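Local coordinates for protein A6 homolog (Fowlpox virus, PDB 6BR8) that binds phospholipids through its C-terminal domain and probably plays an essential role in the transition from immature to mature virion, at residues A[214-219]-A[236-241]. Numbering follows the deposited sequence.
Sequences TLISIV and DIEFIF. With PGV ((1R)-2-{[{[(2S)-2,3-dihydroxypropyl]oxy}(hydroxy)phosphoryl]oxy}-1-[(palmitoyloxy)methyl]ethyl (11E)-octadec-11-enoate), chain F.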
ATOM      1  N   THR A 214     -12.901  -1.122 -16.576  1.00 47.89           N
ATOM      2  CA  THR A 214     -11.807  -2.082 -16.612  1.00 45.58           C
ATOM      3  C   THR A 214     -11.213  -2.334 -15.231  1.00 50.74           C
ATOM      4  O   THR A 214     -11.004  -3.481 -14.835  1.00 48.36           O
ATOM      5  CB  THR A 214     -10.739  -1.585 -17.562  1.00 45.50           C
ATOM      6  OG1 THR A 214     -11.337  -1.478 -18.864  1.00 55.89           O
ATOM      7  CG2 THR A 214      -9.569  -2.581 -17.575  1.00 45.23           C
ATOM      8  N   LEU A 215     -10.886  -1.280 -14.482  1.00 53.95           N
ATOM      9  CA  LEU A 215     -10.121  -1.530 -13.264  1.00 58.05           C
ATOM     10  C   LEU A 215     -10.942  -2.340 -12.263  1.00 46.92           C
ATOM     11  O   LEU A 215     -10.455  -3.299 -11.660  1.00 50.51           O
ATOM     12  CB  LEU A 215      -9.661  -0.217 -12.639  1.00 50.83           C
ATOM     13  CG  LEU A 215      -8.951  -0.512 -11.321  1.00 43.31           C
ATOM     14  CD1 LEU A 215      -7.655  -1.233 -11.564  1.00 40.82           C
ATOM     15  CD2 LEU A 215      -8.742   0.800 -10.579  1.00 57.22           C
ATOM     16  N   ILE A 216     -12.192  -1.934 -12.052  1.00 50.45           N
ATOM     17  CA  ILE A 216     -13.075  -2.667 -11.154  1.00 46.25           C
ATOM     18  C   ILE A 216     -13.233  -4.101 -11.638  1.00 56.66           C
ATOM     19  O   ILE A 216     -13.098  -5.058 -10.864  1.00 51.74           O
ATOM     20  CB  ILE A 216     -14.432  -1.960 -11.069  1.00 44.58           C
ATOM     21  CG1 ILE A 216     -14.254  -0.561 -10.474  1.00 54.18           C
ATOM     22  CG2 ILE A 216     -15.481  -2.842 -10.321  1.00 44.04           C
ATOM     23  CD1 ILE A 216     -13.939  -0.555  -9.006  1.00 54.74           C
ATOM     24  N   SER A 217     -13.551  -4.266 -12.924  1.00 44.07           N
ATOM     25  CA  SER A 217     -13.738  -5.599 -13.484  1.00 48.89           C
ATOM     26  C   SER A 217     -12.548  -6.495 -13.197  1.00 55.39           C
ATOM     27  O   SER A 217     -12.705  -7.579 -12.637  1.00 54.19           O
ATOM     28  CB  SER A 217     -13.945  -5.512 -14.982  1.00 40.68           C
ATOM     29  OG  SER A 217     -13.854  -6.796 -15.563  1.00 54.34           O
ATOM     30  N   ILE A 218     -11.342  -6.043 -13.567  1.00 52.97           N
ATOM     31  CA  ILE A 218     -10.130  -6.819 -13.321  1.00 56.12           C
ATOM     32  C   ILE A 218     -10.031  -7.213 -11.858  1.00 63.59           C
ATOM     33  O   ILE A 218      -9.870  -8.393 -11.527  1.00 61.71           O
ATOM     34  CB  ILE A 218      -8.893  -6.019 -13.750  1.00 54.64           C
ATOM     35  CG1 ILE A 218      -8.731  -6.056 -15.269  1.00 57.27           C
ATOM     36  CG2 ILE A 218      -7.658  -6.529 -13.018  1.00 57.24           C
ATOM     37  CD1 ILE A 218      -7.626  -5.163 -15.751  1.00 62.96           C
ATOM     38  N   VAL A 219     -10.097  -6.227 -10.953  1.00 54.93           N
ATOM     39  CA  VAL A 219      -9.922  -6.560  -9.548  1.00 46.88           C
ATOM     40  C   VAL A 219     -11.057  -7.453  -9.047  1.00 56.47           C
ATOM     41  O   VAL A 219     -10.823  -8.398  -8.284  1.00 49.94           O
ATOM     42  CB  VAL A 219      -9.762  -5.271  -8.732  1.00 53.87           C
ATOM     43  CG1 VAL A 219      -9.557  -5.577  -7.256  1.00 59.16           C
ATOM     44  CG2 VAL A 219      -8.564  -4.506  -9.288  1.00 39.63           C
ATOM     45  N   ASP A 236     -17.434  -6.928  -2.585  1.00 74.53           N
ATOM     46  CA  ASP A 236     -17.981  -6.030  -3.605  1.00 68.74           C
ATOM     47  C   ASP A 236     -16.936  -4.944  -3.892  1.00 59.97           C
ATOM     48  O   ASP A 236     -16.870  -3.903  -3.226  1.00 50.16           O
ATOM     49  CB  ASP A 236     -19.325  -5.472  -3.140  1.00 69.79           C
ATOM     50  CG  ASP A 236     -20.060  -4.677  -4.219  1.00 67.75           C
ATOM     51  OD1 ASP A 236     -19.408  -4.072  -5.103  1.00 70.92           O
ATOM     52  OD2 ASP A 236     -21.308  -4.630  -4.151  1.00 76.42           O
ATOM     53  N   ILE A 237     -16.130  -5.177  -4.928  1.00 51.20           N
ATOM     54  CA  ILE A 237     -15.060  -4.243  -5.254  1.00 46.42           C
ATOM     55  C   ILE A 237     -15.625  -2.864  -5.575  1.00 48.26           C
ATOM     56  O   ILE A 237     -15.120  -1.832  -5.094  1.00 51.27           O
ATOM     57  CB  ILE A 237     -14.212  -4.786  -6.414  1.00 50.91           C
ATOM     58  CG1 ILE A 237     -13.546  -6.098  -6.012  1.00 49.37           C
ATOM     59  CG2 ILE A 237     -13.125  -3.770  -6.770  1.00 52.88           C
ATOM     60  CD1 ILE A 237     -12.569  -5.911  -4.810  1.00 52.60           C
ATOM     61  N   GLU A 238     -16.645  -2.816  -6.438  1.00 46.48           N
ATOM     62  CA  GLU A 238     -17.258  -1.537  -6.797  1.00 58.23           C
ATOM     63  C   GLU A 238     -17.643  -0.767  -5.539  1.00 56.84           C
ATOM     64  O   GLU A 238     -17.243   0.386  -5.353  1.00 55.30           O
ATOM     65  CB  GLU A 238     -18.475  -1.776  -7.714  1.00 52.72           C
ATOM     66  CG  GLU A 238     -19.407  -0.572  -7.994  1.00 51.34           C
ATOM     67  CD  GLU A 238     -18.765   0.491  -8.889  1.00 67.05           C
ATOM     68  OE1 GLU A 238     -17.987   0.126  -9.778  1.00 64.08           O
ATOM     69  OE2 GLU A 238     -19.079   1.680  -8.752  1.00 65.20           O
ATOM     70  N   PHE A 239     -18.321  -1.422  -4.609  1.00 53.66           N
ATOM     71  CA  PHE A 239     -18.728  -0.726  -3.395  1.00 53.04           C
ATOM     72  C   PHE A 239     -17.531  -0.265  -2.560  1.00 60.55           C
ATOM     73  O   PHE A 239     -17.545   0.838  -2.004  1.00 56.69           O
ATOM     74  CB  PHE A 239     -19.619  -1.623  -2.565  1.00 48.75           C
ATOM     75  CG  PHE A 239     -19.821  -1.113  -1.198  1.00 65.13           C
ATOM     76  CD1 PHE A 239     -20.750  -0.115  -0.965  1.00 71.07           C
ATOM     77  CD2 PHE A 239     -19.096  -1.624  -0.136  1.00 65.47           C
ATOM     78  CE1 PHE A 239     -20.955   0.365   0.313  1.00 84.58           C
ATOM     79  CE2 PHE A 239     -19.298  -1.153   1.131  1.00 76.54           C
ATOM     80  CZ  PHE A 239     -20.226  -0.157   1.361  1.00 79.81           C
ATOM     81  N   ILE A 240     -16.499  -1.097  -2.432  1.00 54.17           N
ATOM     82  CA  ILE A 240     -15.316  -0.672  -1.696  1.00 48.78           C
ATOM     83  C   ILE A 240     -14.690   0.551  -2.349  1.00 58.82           C
ATOM     84  O   ILE A 240     -14.276   1.502  -1.665  1.00 53.77           O
ATOM     85  CB  ILE A 240     -14.299  -1.821  -1.606  1.00 54.68           C
ATOM     86  CG1 ILE A 240     -14.824  -2.928  -0.688  1.00 58.53           C
ATOM     87  CG2 ILE A 240     -12.927  -1.262  -1.152  1.00 56.70           C
ATOM     88  CD1 ILE A 240     -13.967  -4.164  -0.678  1.00 66.52           C
ATOM     89  N   PHE A 241     -14.586   0.537  -3.681  1.00 49.23           N
ATOM     90  CA  PHE A 241     -13.896   1.616  -4.385  1.00 48.41           C
ATOM     91  C   PHE A 241     -14.708   2.909  -4.319  1.00 48.92           C
ATOM     92  O   PHE A 241     -14.157   3.994  -4.083  1.00 42.60           O
ATOM     93  CB  PHE A 241     -13.626   1.213  -5.841  1.00 44.95           C
ATOM     94  CG  PHE A 241     -12.320   0.483  -6.045  1.00 52.54           C
ATOM     95  CD1 PHE A 241     -11.937  -0.533  -5.194  1.00 60.06           C
ATOM     96  CD2 PHE A 241     -11.482   0.810  -7.087  1.00 51.49           C
ATOM     97  CE1 PHE A 241     -10.738  -1.214  -5.365  1.00 50.57           C
ATOM     98  CE2 PHE A 241     -10.276   0.128  -7.272  1.00 58.07           C
ATOM     99  CZ  PHE A 241      -9.911  -0.898  -6.395  1.00 43.64           C
TER
HETATM  100  C01 PGV F 404     -13.013  13.361  -6.031  1.00 90.32           C
HETATM  101  C02 PGV F 404     -12.253  14.795  -6.010  1.00100.12           C
HETATM  102  C03 PGV F 404     -11.667  15.046  -7.424  1.00106.70           C
HETATM  103  C04 PGV F 404     -13.485  16.854  -9.591  1.00 93.76           C
HETATM  104  C05 PGV F 404     -14.469  15.665  -9.373  1.00103.71           C
HETATM  105  C06 PGV F 404     -15.854  15.964 -10.073  1.00107.41           C
HETATM  106  O01 PGV F 404     -11.220  14.710  -5.051  1.00106.14           O
HETATM  107  O02 PGV F 404      -9.898  13.147  -5.940  1.00102.70           O
HETATM  108  O03 PGV F 404     -13.314  12.981  -7.379  1.00 83.27           O
HETATM  109  O04 PGV F 404     -12.737  11.723  -9.130  1.00 98.53           O
HETATM  110  O05 PGV F 404     -14.670  15.619  -7.973  1.00111.93           O
HETATM  111  O06 PGV F 404     -16.256  17.288  -9.745  1.00108.02           O
HETATM  112  O11 PGV F 404     -11.047  16.298  -7.554  1.00111.63           O
HETATM  113  O12 PGV F 404     -13.363  17.587  -8.400  1.00101.48           O
HETATM  114  O13 PGV F 404     -11.090  18.805  -8.252  1.00 90.18           O
HETATM  115  O14 PGV F 404     -12.259  18.118  -6.089  1.00 98.22           O
HETATM  116  C1  PGV F 404      -9.977  14.275  -5.445  1.00100.89           C
HETATM  117  C2  PGV F 404      -8.736  15.152  -5.277  1.00 94.52           C
HETATM  118  C3  PGV F 404      -7.452  14.377  -4.966  1.00 89.01           C
HETATM  119  C4  PGV F 404      -6.973  13.492  -6.142  1.00 90.97           C
HETATM  120  C5  PGV F 404      -5.904  12.475  -5.725  1.00 84.18           C
HETATM  121  C6  PGV F 404      -6.376  11.044  -5.947  1.00 85.08           C
HETATM  122  C7  PGV F 404      -5.612  10.017  -5.101  1.00 83.79           C
HETATM  123  C8  PGV F 404      -4.094  10.291  -4.969  1.00 87.02           C
HETATM  124  C9  PGV F 404      -3.386   9.233  -4.065  1.00 87.49           C
HETATM  125  C10 PGV F 404      -4.346   8.090  -3.637  1.00 88.17           C
HETATM  126  C19 PGV F 404     -12.684  11.877  -7.910  1.00 86.59           C
HETATM  127  C20 PGV F 404     -11.931  10.876  -7.073  1.00 80.35           C
HETATM  128  C21 PGV F 404     -11.312   9.740  -7.926  1.00 77.71           C
HETATM  129  C22 PGV F 404     -11.722   8.393  -7.346  1.00 78.21           C
HETATM  130  C23 PGV F 404     -10.544   7.460  -7.026  1.00 75.85           C
HETATM  131  C24 PGV F 404     -11.045   6.212  -6.299  1.00 75.61           C
HETATM  132  C25 PGV F 404      -9.923   5.424  -5.630  1.00 75.64           C
HETATM  133  C26 PGV F 404     -10.258   3.942  -5.468  1.00 75.69           C
HETATM  134  C27 PGV F 404      -9.007   3.067  -5.188  1.00 77.76           C
HETATM  135  C28 PGV F 404      -9.329   1.878  -4.256  1.00 84.82           C
HETATM  136  C29 PGV F 404      -8.082   1.147  -3.683  1.00 89.59           C
HETATM  137  C30 PGV F 404      -8.372   0.481  -2.303  1.00 89.15           C
HETATM  138  C31 PGV F 404      -7.593  -0.838  -2.020  1.00 89.67           C
HETATM  139  C32 PGV F 404      -8.513  -1.968  -1.462  1.00 84.62           C
HETATM  140  C33 PGV F 404      -8.773  -3.129  -2.459  1.00 76.58           C
HETATM  141  C34 PGV F 404     -10.166  -3.756  -2.262  1.00 78.46           C
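In Ile216, CG1 stands anti to the carbonyl carbon (chi1 -63°) and chi2 of -72° turns CD1 toward Phe241. The Phe241 ring lies between this methyl group and a lipid tail. The contact is a helix-helix packing in the mostly helical, lipid-binding C-terminal part of A6. The axes of 214-219 and 237-241 come within 9.9 Å, with their directions 126° apart. Ile216 CD1 lies obliquely to the ring, 3.4 Å from Phe241 CD2. Leu215 reaches the ring at its edge, with CD2 3.7 Å from Phe241 CE2. Tyr208 of helix 197-210 touches both Leu215 and Phe241.

Beside this group, the side chains of Val219 and Ile237 cross at about a right angle. Val219 CG1 meets Ile237 CD1 at 3.9 Å, and Ile216 CD1 also touches Ile237 CG2. Glu238 borders this apolar patch, its OE1 beside CG1 and CG2 of Ile216. No hydrogen bond joins the two segments. Asp236 is the N-cap of helix 237-249: its OD1 accepts from Phe239 N at 2.9 Å, from above the carboxylate plane.

Residues of both helices line bound lipids. Val219 touches a bound phosphatidylethanolamine, as do Phe239 and Ile240. The palmitoyl tail of the phosphatidylglycerol ends at Ile240, where PGV C34 lies 3.9 Å from Ile240 CG2. Six carbons back along this tail, C28 sits over the centre of the Phe241 ring, 3.4 Å above its plane.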